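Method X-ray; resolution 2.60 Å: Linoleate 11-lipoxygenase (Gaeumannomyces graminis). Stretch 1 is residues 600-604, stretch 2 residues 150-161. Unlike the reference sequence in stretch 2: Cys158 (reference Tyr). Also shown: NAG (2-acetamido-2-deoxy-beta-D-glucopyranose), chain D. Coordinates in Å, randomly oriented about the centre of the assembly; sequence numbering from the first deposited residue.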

# COMPACT_ATOMS: atom_id res chain seq x y z
N MET A 600 -8.70 12.89 -19.00
CA MET A 600 -8.42 13.53 -17.73
C MET A 600 -7.15 14.34 -17.83
O MET A 600 -6.21 13.95 -18.52
CB MET A 600 -8.20 12.52 -16.61
CG MET A 600 -9.37 11.76 -16.16
SD MET A 600 -8.95 10.72 -14.76
CE MET A 600 -10.58 10.21 -14.44
N PRO A 601 -7.04 15.41 -17.07
CA PRO A 601 -5.83 16.22 -17.10
C PRO A 601 -4.70 15.70 -16.22
O PRO A 601 -3.78 16.45 -15.90
CB PRO A 601 -6.31 17.58 -16.60
CG PRO A 601 -7.77 17.55 -16.76
CD PRO A 601 -8.17 16.16 -16.52
N PHE A 602 -4.78 14.43 -15.81
CA PHE A 602 -3.69 13.79 -15.09
C PHE A 602 -3.61 12.33 -15.48
O PHE A 602 -4.58 11.74 -15.95
CB PHE A 602 -3.81 13.94 -13.56
CG PHE A 602 -4.97 13.20 -12.95
CD1 PHE A 602 -6.25 13.74 -12.97
CD2 PHE A 602 -4.76 12.00 -12.31
CE1 PHE A 602 -7.31 13.08 -12.39
CE2 PHE A 602 -5.81 11.34 -11.73
CZ PHE A 602 -7.10 11.89 -11.77
N VAL A 603 -2.44 11.76 -15.28
CA VAL A 603 -2.18 10.36 -15.56
C VAL A 603 -2.43 9.55 -14.31
O VAL A 603 -1.80 9.78 -13.28
CB VAL A 603 -0.75 10.15 -16.06
CG1 VAL A 603 -0.52 8.71 -16.25
CG2 VAL A 603 -0.53 10.89 -17.34
N TRP A 604 -3.32 8.57 -14.40
CA TRP A 604 -3.76 7.77 -13.28
C TRP A 604 -3.32 6.33 -13.51
O TRP A 604 -3.54 5.79 -14.61
CB TRP A 604 -5.28 7.89 -13.13
CG TRP A 604 -5.86 7.14 -12.00
CD1 TRP A 604 -5.79 7.47 -10.68
CD2 TRP A 604 -6.59 5.92 -12.07
NE1 TRP A 604 -6.43 6.53 -9.93
CE2 TRP A 604 -6.93 5.57 -10.76
CE3 TRP A 604 -6.99 5.09 -13.12
CZ2 TRP A 604 -7.66 4.41 -10.47
CZ3 TRP A 604 -7.71 3.94 -12.83
CH2 TRP A 604 -8.04 3.62 -11.52
C1 NAG D . -2.00 18.57 -17.88
C2 NAG D . -2.35 19.40 -19.13
C3 NAG D . -1.45 19.03 -20.30
C4 NAG D . 0.02 19.02 -19.89
C5 NAG D . 0.18 18.15 -18.66
C6 NAG D . 1.60 18.09 -18.17
C7 NAG D . -4.66 20.19 -19.39
C8 NAG D . -6.04 19.82 -19.84
N2 NAG D . -3.74 19.23 -19.50
O3 NAG D . -1.64 19.98 -21.35
O4 NAG D . 0.83 18.52 -20.94
O5 NAG D . -0.62 18.69 -17.60
O6 NAG D . 1.90 19.18 -17.33
O7 NAG D . -4.40 21.29 -18.93
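Stretch 2, residues 150-161: ISKGMLSNCTSD

Segments far apart in sequence can pack together without a shared sheet or helix, through a few hydrogen bonds and local side-chain packing; residues 150-161 lying on residues 600-604 of this lipoxygenase are a compact example. The segment 600-604 has no regular structure. Its partner is mostly loop and turn, with helical backbone angles at 154-156 and type I turns from Leu155 to Cys158 and from Asn157 to Ser160, before a helix that Ser160 caps. The backbones run in opposite senses where they meet: Phe602 CA lies 4.3 Å from Gly153 CA, and Val603 CA 5.2 Å from Lys152 CA.

Three hydrogen bonds link the segments, two of them at the pairing of Val603 with Lys152 and its neighbour Ser151. The backbone pair is nearly straight, Val603 N donating to Lys152 O at 2.7 Å. Beside it, Ser151 OG donates to Val603 O, also at 2.7 Å, and a water bridges the same carbonyl (3.0 Å from Val603 O) to the backbone, 3.2 Å from Lys152 N. Farther along, Asn157 ND2 donates to Pro601 O at 2.7 Å. That nitrogen is also the glycosylation site, bonded to NAG C1 at 1.4 Å, so the sugar linkage itself is held against the partner segment.

Side-chain packing centres on Phe602. Met154 bends its side chain so that CE sits over one ring face, 3.6 Å from the centroid of the Phe602 ring, a CH-pi contact. Two hydroxyl oxygens make van der Waals approaches to carbon: Ser151 OG at the ring edge, 3.1 Å from Phe602 CD2, and Ser160 OG, 3.6 Å from Pro601 CG.

Two constraints, either of which disfavours a side chain, meet at Gly153: its backbone angles, at which a CB would jam against the preceding carbonyl, and the partner segment, where that CB would lie 2.4 Å from Pro601 O, a clash.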

# COMPACT_ATOMS: atom_id res chain seq x y z
N ILE A 150 4.65 11.30 -8.17
CA ILE A 150 3.23 11.56 -8.00
C ILE A 150 2.62 11.84 -9.37
O ILE A 150 3.33 12.04 -10.35
CB ILE A 150 2.98 12.73 -7.04
CG1 ILE A 150 3.37 14.04 -7.71
CG2 ILE A 150 3.75 12.55 -5.77
CD1 ILE A 150 2.87 15.23 -6.97
N SER A 151 1.29 11.90 -9.41
CA SER A 151 0.52 11.90 -10.65
C SER A 151 0.97 12.98 -11.62
O SER A 151 0.92 14.18 -11.32
CB SER A 151 -0.95 12.08 -10.33
OG SER A 151 -1.74 11.78 -11.47
N LYS A 152 1.36 12.53 -12.81
CA LYS A 152 1.65 13.43 -13.90
C LYS A 152 0.41 14.24 -14.20
O LYS A 152 -0.64 13.68 -14.49
CB LYS A 152 2.11 12.67 -15.14
CG LYS A 152 3.61 12.60 -15.31
CD LYS A 152 4.22 11.38 -14.65
CE LYS A 152 5.62 11.11 -15.21
NZ LYS A 152 6.31 9.91 -14.65
N GLY A 153 0.55 15.56 -14.06
CA GLY A 153 -0.50 16.50 -14.33
C GLY A 153 -1.26 16.94 -13.12
O GLY A 153 -2.06 17.87 -13.22
N MET A 154 -1.05 16.30 -11.98
CA MET A 154 -1.80 16.68 -10.79
C MET A 154 -1.36 18.05 -10.28
O MET A 154 -2.17 18.78 -9.70
CB MET A 154 -1.64 15.58 -9.73
CG MET A 154 -2.56 15.69 -8.52
SD MET A 154 -4.30 15.48 -8.94
CE MET A 154 -4.30 13.77 -9.38
N LEU A 155 -0.11 18.44 -10.51
CA LEU A 155 0.34 19.77 -10.10
C LEU A 155 0.15 20.82 -11.19
O LEU A 155 -0.33 21.92 -10.91
CB LEU A 155 1.79 19.72 -9.66
CG LEU A 155 2.04 19.01 -8.34
CD1 LEU A 155 3.50 18.80 -8.16
CD2 LEU A 155 1.48 19.85 -7.22
N SER A 156 0.49 20.48 -12.43
CA SER A 156 0.38 21.42 -13.53
C SER A 156 -1.04 21.90 -13.74
O SER A 156 -1.27 23.05 -14.12
CB SER A 156 0.87 20.78 -14.82
OG SER A 156 2.00 20.02 -14.55
N ASN A 157 -2.01 21.01 -13.55
CA ASN A 157 -3.38 21.27 -13.97
C ASN A 157 -4.31 21.29 -12.78
O ASN A 157 -5.50 20.98 -12.90
CB ASN A 157 -3.83 20.23 -14.99
CG ASN A 157 -2.84 20.06 -16.11
OD1 ASN A 157 -2.06 20.96 -16.38
ND2 ASN A 157 -2.85 18.89 -16.76
N CYS A 158 -3.79 21.68 -11.61
CA CYS A 158 -4.51 21.41 -10.37
C CYS A 158 -5.78 22.24 -10.27
O CYS A 158 -6.73 21.83 -9.61
CB CYS A 158 -3.60 21.61 -9.16
SG CYS A 158 -3.24 23.29 -8.57
N THR A 159 -5.84 23.37 -10.95
CA THR A 159 -7.03 24.20 -10.85
C THR A 159 -8.10 23.79 -11.84
O THR A 159 -9.18 24.39 -11.84
CB THR A 159 -6.68 25.66 -11.10
OG1 THR A 159 -6.02 25.77 -12.36
CG2 THR A 159 -5.81 26.18 -10.00
N SER A 160 -7.81 22.79 -12.66
CA SER A 160 -8.72 22.38 -13.71
C SER A 160 -9.98 21.77 -13.12
O SER A 160 -9.91 20.92 -12.23
CB SER A 160 -8.03 21.38 -14.62
OG SER A 160 -8.99 20.61 -15.28
N ASP A 161 -11.13 22.22 -13.62
CA ASP A 161 -12.39 21.68 -13.13
C ASP A 161 -12.60 20.28 -13.65
O ASP A 161 -13.19 19.45 -12.96
CB ASP A 161 -13.56 22.58 -13.55
CG ASP A 161 -13.68 23.85 -12.71
OD1 ASP A 161 -13.45 23.79 -11.49
OD2 ASP A 161 -14.04 24.91 -13.25
O HOH W 1 1.12 9.38 -13.04